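PDB 3SS6: acetyl-CoA acetyltransferase from Bacillus anthracis, which probably catalyses the thiolase reaction that condenses two acetyl-CoA molecules into acetoacetyl-CoA, or its reversal. Local coordinates for residues V278-A283 against V387-E392. Sequence-based numbering, arbitrary orientation.
Sequences VGYSVA and VALFIE
With chi1 at -62°, Phe390 sets its CG anti to its own carbonyl carbon, and the ring lies along strand 387-392 with one edge beside the neighbouring strand. That edge meets Gly279 O and Ser281 OG in plane, CE2 standing 3.8 Å from Ser281 OG. Gly279 pairs with Phe390 and adds no side chain to this face; the ring's CD2 lies 3.6 Å from Gly279 O. Ser281 holds OG in the crowded position between its backbone N and carbonyl carbon; small and polar, it fits beside the CB of Ala388 while hydrogen-bonding to Ala297 O. The strands run antiparallel as neighbours in the mixed sheet, in the part formed by the C-terminal thiolase half, with helix 294-305 on the Phe390 face and helices 93-107 and 352-370 on the Leu389 face. Ser281 and Ala388 exchange two backbone N-to-O bonds, both 2.9 Å long with the donor in the carbonyl plane. At the other end a classic beta bulge sets Val278 and Gly279 together against Phe390: its O takes a bond of 2.8 Å from Val278 N and a weak one from Gly279 N. Phe390 N in turn donates to Gly279 O at 2.9 Å, from above the carbonyl plane. Val278 CG2 packs on Phe390 CB, and CG1 meets Glu392 CD at 3.7 Å, the side chains crossing nearly at right angles. On the opposite face Leu389, CG anti to its backbone N, brings CD1 to 4.0 Å from Tyr280 CB. The Tyr280 ring leads away, its OH bonded to Gln106. Val282 CG2 and Val387 CG1 meet loosely, and both valines, branched and apolar, pack on Met99.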
loop_
_atom_site.group_PDB
_atom_site.type_symbol
_atom_site.label_atom_id
_atom_site.label_comp_id
_atom_site.label_asym_id
_atom_site.label_seq_id
_atom_site.Cartn_x
_atom_site.Cartn_y
_atom_site.Cartn_z
ATOM N N VAL A 278 4.951 0.621 -47.455
ATOM C CA VAL A 278 4.977 1.706 -48.437
ATOM C C VAL A 278 4.747 3.102 -47.859
ATOM O O VAL A 278 5.027 4.091 -48.530
ATOM C CB VAL A 278 4.023 1.463 -49.627
ATOM C CG1 VAL A 278 4.449 0.211 -50.406
ATOM C CG2 VAL A 278 2.598 1.348 -49.162
ATOM N N GLY A 279 4.251 3.185 -46.623
ATOM C CA GLY A 279 4.044 4.478 -45.988
ATOM C C GLY A 279 3.430 4.373 -44.608
ATOM O O GLY A 279 2.980 3.313 -44.201
ATOM N N TYR A 280 3.438 5.482 -43.878
ATOM C CA TYR A 280 2.799 5.549 -42.570
ATOM C C TYR A 280 2.492 6.993 -42.255
ATOM O O TYR A 280 3.128 7.902 -42.806
ATOM C CB TYR A 280 3.679 4.924 -41.465
ATOM C CG TYR A 280 5.146 5.287 -41.576
ATOM C CD1 TYR A 280 5.637 6.470 -41.029
ATOM C CD2 TYR A 280 6.036 4.456 -42.246
ATOM C CE1 TYR A 280 6.972 6.804 -41.149
ATOM C CE2 TYR A 280 7.370 4.783 -42.366
ATOM C CZ TYR A 280 7.835 5.961 -41.810
ATOM O OH TYR A 280 9.162 6.314 -41.929
ATOM N N SER A 281 1.511 7.218 -41.384
ATOM C CA SER A 281 1.083 8.574 -41.085
ATOM C C SER A 281 0.535 8.700 -39.665
ATOM O O SER A 281 0.064 7.725 -39.077
ATOM C CB SER A 281 0.022 9.010 -42.088
ATOM O OG SER A 281 -1.047 8.087 -42.079
ATOM N N VAL A 282 0.602 9.918 -39.135
ATOM C CA VAL A 282 0.157 10.215 -37.771
ATOM C C VAL A 282 -0.636 11.521 -37.794
ATOM O O VAL A 282 -0.195 12.509 -38.387
ATOM C CB VAL A 282 1.370 10.387 -36.823
ATOM C CG1 VAL A 282 0.914 10.781 -35.427
ATOM C CG2 VAL A 282 2.196 9.104 -36.771
ATOM N N ALA A 283 -1.799 11.535 -37.150
ATOM C CA ALA A 283 -2.619 12.751 -37.118
ATOM C C ALA A 283 -3.140 13.018 -35.709
ATOM O O ALA A 283 -3.543 12.096 -35.005
ATOM C CB ALA A 283 -3.787 12.628 -38.108
ATOM N N VAL A 387 -3.056 6.750 -36.101
ATOM C CA VAL A 387 -1.852 6.305 -36.790
ATOM C C VAL A 387 -2.268 5.305 -37.856
ATOM O O VAL A 387 -3.183 4.522 -37.633
ATOM C CB VAL A 387 -0.863 5.653 -35.807
ATOM C CG1 VAL A 387 0.426 5.260 -36.521
ATOM C CG2 VAL A 387 -0.568 6.615 -34.657
ATOM N N ALA A 388 -1.629 5.365 -39.025
ATOM C CA ALA A 388 -1.933 4.424 -40.102
ATOM C C ALA A 388 -0.664 3.907 -40.769
ATOM O O ALA A 388 0.321 4.641 -40.931
ATOM C CB ALA A 388 -2.860 5.064 -41.138
ATOM N N LEU A 389 -0.707 2.636 -41.158
ATOM C CA LEU A 389 0.422 1.958 -41.769
ATOM C C LEU A 389 -0.047 1.342 -43.083
ATOM O O LEU A 389 -1.101 0.707 -43.137
ATOM C CB LEU A 389 0.931 0.863 -40.818
ATOM C CG LEU A 389 2.149 0.071 -41.288
ATOM C CD1 LEU A 389 3.351 0.982 -41.479
ATOM C CD2 LEU A 389 2.460 -1.031 -40.278
ATOM N N PHE A 390 0.727 1.550 -44.145
ATOM C CA PHE A 390 0.333 1.136 -45.493
ATOM C C PHE A 390 1.320 0.092 -45.980
ATOM O O PHE A 390 2.523 0.345 -46.009
ATOM C CB PHE A 390 0.313 2.350 -46.425
ATOM C CG PHE A 390 -0.672 3.396 -46.003
ATOM C CD1 PHE A 390 -1.912 3.489 -46.618
ATOM C CD2 PHE A 390 -0.376 4.252 -44.949
ATOM C CE1 PHE A 390 -2.838 4.447 -46.203
ATOM C CE2 PHE A 390 -1.294 5.206 -44.522
ATOM C CZ PHE A 390 -2.521 5.312 -45.153
ATOM N N ILE A 391 0.816 -1.089 -46.321
ATOM C CA ILE A 391 1.692 -2.192 -46.698
ATOM C C ILE A 391 1.249 -2.871 -47.990
ATOM O O ILE A 391 0.091 -2.752 -48.411
ATOM C CB ILE A 391 1.780 -3.261 -45.592
ATOM C CG1 ILE A 391 0.425 -3.932 -45.387
ATOM C CG2 ILE A 391 2.285 -2.659 -44.278
ATOM C CD1 ILE A 391 0.510 -5.176 -44.521
ATOM N N GLU A 392 2.188 -3.557 -48.630
ATOM C CA GLU A 392 1.863 -4.392 -49.789
ATOM C C GLU A 392 2.411 -5.783 -49.533
ATOM O O GLU A 392 3.605 -5.947 -49.291
ATOM C CB GLU A 392 2.462 -3.813 -51.079
ATOM C CG GLU A 392 1.819 -2.489 -51.480
ATOM C CD GLU A 392 2.455 -1.835 -52.696
ATOM O OE1 GLU A 392 3.565 -2.237 -53.108
ATOM O OE2 GLU A 392 1.831 -0.901 -53.241
#